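Two structures of phosphonopyruvate hydrolase from Variovorax sp. compared at one contact. The protein hydrolyses the phosphorus-carbon bond of phosphonopyruvate to give pyruvate and phosphate, using a divalent metal ion such as magnesium, cobalt or manganese. Structure 1 is PDB 2HJP (chain A, 1.90 Å), residues 38-43 and 77-82; structure 2 is PDB 2DUA (chain B, 2.00 Å), residues 38-43 and 77-82. Structure 2 is superposed on structure 1 by the backbone atoms of these residues (RMSD 0.08 Å); each is numbered along its deposited sequence.

Structure 1 (2HJP); sequences GIWGSG and PLIADI. With MG (magnesium ion), chain C; PPR (phosphonopyruvate), chain D.
Trp40 and Ile79 meet across strands 38-41 and 78-81, parallel neighbours in the eight-stranded PEP mutase barrel, their C-terminal ends carrying the active site. The side chains cross at about a right angle, Ile79 CG2 lying 3.8 Å from Trp40 CE3. A chi2 of 79° turns Ile79 CD1 toward strand 38-41 and Pro77 O, 3.7 Å away. Further along, Trp40 CH2 touches Asp81 CB at 3.4 Å, ring and carboxylate planes 14° apart. With CG opposite its backbone N, Asp81 brings OD2 to the magnesium ion (2.1 Å); Gly43 N donates a hydrogen bond (3.0 Å) to OD2 on its anti side, 30° out of the carboxylate plane. At the ring edge Trp40 NE1 donates to phosphonopyruvate O1 (2.9 Å), as does Ser42 OG (2.7 Å). The substrate's O2' and O2 chelate the metal; three waters complete six ligands.

Structure 2 (2DUA); sequences GIWGSG and PLIADI. With MG (magnesium ion), chain E; OXL (oxalate ion), chain F.
Ile79 CG2 rests 3.8 Å from Trp40 CE3, the two side chains crossing at about a right angle. A chi2 of 179° extends the Ile79 chain. Next along the strands, Trp40 CH2 touches Asp81 CB at 3.4 Å, with ring and carboxylate planes 13° apart. Asp81 holds CG opposite its own backbone N about the first torsion, and OD2 thereby reaches the magnesium ion at 2.1 Å; Gly43 N donates a hydrogen bond (3.0 Å) to the same oxygen on its anti side, 29° out of the carboxylate plane. At the edge of the indole, Trp40 NE1 donates to oxalate O1 (2.8 Å), and Ser42 OG donates to that oxygen as well (2.6 Å). Oxalate O3 and O2 chelate the metal, whose six ligands are completed by three waters.

Comparison
The two models are the same protein, and their CA atoms coincide within the error; the differences found are the Ile79 side chain and the bound molecule. Ile79(A) has chi2 79° and Ile79(B) 179°, which sets the CD1 atoms 2.2 Å apart after superposition. Only the place of CD1 is left. Ile79(A) CD1 lies 3.7 Å from Pro77(A) O, whereas in structure 2 the nearest approach is Ile79(B) CG1 to Pro77(B) O, 5.0 Å, and that touch is lost. The CG2 branch keeps its touch on the indole at 3.8 Å in both, as Ile79(A) CG2 to Trp40(A) CE3 and Ile79(B) CG2 to Trp40(B) CE3. Neither Trp40(A) nor Leu78(A) answers the turn, since each keeps its place, as does Ile39(A). A branched chain can be fitted either way round, so the finding is that the models differ.

At the metal, phosphonopyruvate gives way to oxalate. Chelation persists: O2' and O2 of phosphonopyruvate are replaced in the magnesium shell by oxalate O3 and O2. Asp81(A) and Ser42(A) keep their places, and the three metal-bound waters recur. Oxalate O4 takes the place of C3, while the phosphonate group, P with its three oxygens, has no counterpart in oxalate.

Structure 1 (2HJP)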
# COMPACT_ATOMS: atom_id res chain seq x y z
N GLY A 38 15.87 -21.90 1.71
CA GLY A 38 15.12 -20.78 1.18
C GLY A 38 13.93 -20.44 2.11
O GLY A 38 13.70 -21.14 3.13
N ILE A 39 13.23 -19.37 1.77
CA ILE A 39 12.08 -18.91 2.50
C ILE A 39 10.79 -19.28 1.73
O ILE A 39 10.77 -19.21 0.49
CB ILE A 39 12.12 -17.34 2.67
CG1 ILE A 39 13.44 -16.92 3.36
CG2 ILE A 39 10.86 -16.84 3.42
CD1 ILE A 39 13.66 -17.43 4.80
N TRP A 40 9.75 -19.72 2.46
CA TRP A 40 8.46 -20.05 1.86
C TRP A 40 7.54 -18.86 2.23
O TRP A 40 7.21 -18.65 3.43
CB TRP A 40 7.94 -21.38 2.45
CG TRP A 40 6.50 -21.71 2.23
CD1 TRP A 40 5.61 -22.10 3.18
CD2 TRP A 40 5.78 -21.74 0.98
NE1 TRP A 40 4.38 -22.39 2.61
CE2 TRP A 40 4.46 -22.17 1.27
CE3 TRP A 40 6.14 -21.46 -0.35
CZ2 TRP A 40 3.49 -22.32 0.27
CZ3 TRP A 40 5.18 -21.61 -1.35
CH2 TRP A 40 3.86 -22.03 -1.04
N GLY A 41 7.13 -18.09 1.22
CA GLY A 41 6.27 -16.92 1.45
C GLY A 41 4.83 -17.38 1.48
O GLY A 41 4.02 -17.07 0.64
N SER A 42 4.54 -18.14 2.51
CA SER A 42 3.28 -18.77 2.80
C SER A 42 2.01 -17.88 2.83
O SER A 42 1.96 -16.93 3.59
CB SER A 42 3.41 -19.45 4.18
OG SER A 42 2.14 -20.01 4.53
N GLY A 43 0.99 -18.20 2.04
CA GLY A 43 -0.27 -17.43 2.12
C GLY A 43 -1.02 -17.78 3.43
O GLY A 43 -1.71 -16.96 4.00
N PRO A 77 17.06 -17.68 -1.59
CA PRO A 77 15.85 -17.65 -2.44
C PRO A 77 14.52 -17.64 -1.69
O PRO A 77 14.34 -18.33 -0.67
CB PRO A 77 15.96 -18.95 -3.27
CG PRO A 77 17.44 -19.21 -3.31
CD PRO A 77 17.89 -18.87 -1.91
N LEU A 78 13.57 -16.93 -2.27
CA LEU A 78 12.22 -16.81 -1.71
C LEU A 78 11.32 -17.51 -2.74
O LEU A 78 11.37 -17.19 -3.94
CB LEU A 78 11.81 -15.32 -1.63
CG LEU A 78 10.32 -15.09 -1.38
CD1 LEU A 78 9.91 -15.78 -0.07
CD2 LEU A 78 10.06 -13.52 -1.34
N ILE A 79 10.51 -18.44 -2.25
CA ILE A 79 9.54 -19.16 -3.04
C ILE A 79 8.23 -18.51 -2.58
O ILE A 79 7.85 -18.65 -1.40
CB ILE A 79 9.52 -20.63 -2.64
CG1 ILE A 79 10.90 -21.25 -2.83
CG2 ILE A 79 8.40 -21.35 -3.42
CD1 ILE A 79 11.90 -20.95 -1.72
N ALA A 80 7.55 -17.80 -3.49
CA ALA A 80 6.28 -17.16 -3.13
C ALA A 80 5.03 -17.99 -3.48
O ALA A 80 4.93 -18.53 -4.59
CB ALA A 80 6.20 -15.77 -3.83
N ASP A 81 4.08 -18.05 -2.54
CA ASP A 81 2.80 -18.71 -2.72
C ASP A 81 1.82 -17.75 -3.46
O ASP A 81 1.47 -16.70 -2.93
CB ASP A 81 2.23 -19.04 -1.33
CG ASP A 81 0.91 -19.78 -1.37
OD1 ASP A 81 0.34 -20.03 -2.45
OD2 ASP A 81 0.43 -20.10 -0.25
N ILE A 82 1.40 -18.06 -4.69
CA ILE A 82 0.44 -17.15 -5.36
C ILE A 82 -0.93 -17.78 -5.49
O ILE A 82 -1.72 -17.46 -6.41
CB ILE A 82 0.99 -16.64 -6.74
CG1 ILE A 82 1.23 -17.80 -7.70
CG2 ILE A 82 2.30 -15.88 -6.48
CD1 ILE A 82 1.44 -17.39 -9.16
MG MG C . -1.06 -21.31 0.54
C1 PPR D . 0.65 -22.23 2.55
O1 PPR D . 1.61 -22.36 3.42
O2' PPR D . 0.02 -21.22 2.38
C2 PPR D . 0.40 -23.45 1.73
C3 PPR D . 0.53 -24.76 2.09
O2 PPR D . -0.02 -23.17 0.49
P PPR D . -1.04 -25.28 2.94
O1P PPR D . -2.12 -25.16 1.83
O2P PPR D . -1.24 -24.30 4.13
O3P PPR D . -0.82 -26.68 3.29
O HOH W 1 -1.69 -21.65 -1.45
O HOH W 2 -2.30 -19.59 0.75
O HOH W 3 -2.73 -22.32 1.33

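Structure 2 (2DUA)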
# COMPACT_ATOMS: atom_id res chain seq x y z
N GLY B 38 15.92 -21.94 1.73
CA GLY B 38 15.10 -20.87 1.19
C GLY B 38 13.95 -20.48 2.12
O GLY B 38 13.75 -21.09 3.18
N ILE B 39 13.24 -19.42 1.75
CA ILE B 39 12.08 -18.96 2.51
C ILE B 39 10.83 -19.31 1.72
O ILE B 39 10.84 -19.18 0.50
CB ILE B 39 12.07 -17.41 2.64
CG1 ILE B 39 13.32 -16.93 3.39
CG2 ILE B 39 10.76 -16.94 3.36
CD1 ILE B 39 13.59 -17.62 4.80
N TRP B 40 9.75 -19.72 2.42
CA TRP B 40 8.46 -20.01 1.79
C TRP B 40 7.52 -18.83 2.18
O TRP B 40 7.17 -18.67 3.35
CB TRP B 40 7.95 -21.38 2.30
CG TRP B 40 6.45 -21.75 2.05
CD1 TRP B 40 5.59 -22.23 3.00
CD2 TRP B 40 5.72 -21.78 0.80
NE1 TRP B 40 4.37 -22.56 2.43
CE2 TRP B 40 4.43 -22.29 1.08
CE3 TRP B 40 6.03 -21.42 -0.54
CZ2 TRP B 40 3.48 -22.46 0.10
CZ3 TRP B 40 5.06 -21.59 -1.52
CH2 TRP B 40 3.80 -22.11 -1.20
N GLY B 41 7.11 -18.03 1.20
CA GLY B 41 6.24 -16.89 1.45
C GLY B 41 4.81 -17.39 1.45
O GLY B 41 4.05 -17.15 0.54
N SER B 42 4.49 -18.12 2.53
CA SER B 42 3.22 -18.78 2.75
C SER B 42 1.96 -17.87 2.84
O SER B 42 1.93 -16.93 3.67
CB SER B 42 3.35 -19.56 4.07
OG SER B 42 2.10 -20.12 4.36
N GLY B 43 0.92 -18.16 2.03
CA GLY B 43 -0.29 -17.35 2.09
C GLY B 43 -0.97 -17.77 3.38
O GLY B 43 -1.64 -16.99 4.03
N PRO B 77 17.13 -17.69 -1.55
CA PRO B 77 15.93 -17.61 -2.40
C PRO B 77 14.57 -17.63 -1.70
O PRO B 77 14.33 -18.34 -0.72
CB PRO B 77 16.10 -18.80 -3.34
CG PRO B 77 17.58 -19.08 -3.31
CD PRO B 77 17.89 -18.91 -1.88
N LEU B 78 13.65 -16.88 -2.27
CA LEU B 78 12.30 -16.81 -1.73
C LEU B 78 11.35 -17.50 -2.70
O LEU B 78 11.36 -17.19 -3.90
CB LEU B 78 11.85 -15.33 -1.59
CG LEU B 78 10.34 -15.11 -1.35
CD1 LEU B 78 9.88 -15.68 0.02
CD2 LEU B 78 10.10 -13.61 -1.31
N ILE B 79 10.53 -18.40 -2.18
CA ILE B 79 9.52 -19.10 -2.97
C ILE B 79 8.16 -18.49 -2.57
O ILE B 79 7.75 -18.61 -1.42
CB ILE B 79 9.50 -20.62 -2.65
CG1 ILE B 79 10.88 -21.24 -2.91
CG2 ILE B 79 8.38 -21.33 -3.51
CD1 ILE B 79 10.98 -22.77 -2.58
N ALA B 80 7.48 -17.83 -3.52
CA ALA B 80 6.20 -17.16 -3.25
C ALA B 80 4.98 -17.98 -3.53
O ALA B 80 4.83 -18.57 -4.59
CB ALA B 80 6.09 -15.84 -4.05
N ASP B 81 4.07 -18.03 -2.56
CA ASP B 81 2.81 -18.76 -2.74
C ASP B 81 1.84 -17.80 -3.42
O ASP B 81 1.47 -16.78 -2.82
CB ASP B 81 2.27 -19.11 -1.35
CG ASP B 81 0.93 -19.82 -1.38
OD1 ASP B 81 0.33 -20.14 -2.45
OD2 ASP B 81 0.49 -20.05 -0.24
N ILE B 82 1.44 -18.07 -4.66
CA ILE B 82 0.48 -17.17 -5.29
C ILE B 82 -0.91 -17.82 -5.46
O ILE B 82 -1.72 -17.42 -6.33
CB ILE B 82 0.97 -16.59 -6.64
CG1 ILE B 82 1.31 -17.67 -7.65
CG2 ILE B 82 2.23 -15.74 -6.37
CD1 ILE B 82 1.46 -17.09 -9.13
MG MG E . -1.06 -21.20 0.58
C1 OXL F . 0.77 -22.32 2.45
C2 OXL F . 0.53 -23.44 1.51
O1 OXL F . 1.68 -22.45 3.36
O2 OXL F . -0.13 -23.20 0.46
O3 OXL F . 0.08 -21.29 2.28
O4 OXL F . 1.00 -24.56 1.77
O HOH W 4 -1.81 -21.38 -1.53
O HOH W 5 -2.37 -19.37 0.62
O HOH W 6 -2.85 -22.17 1.26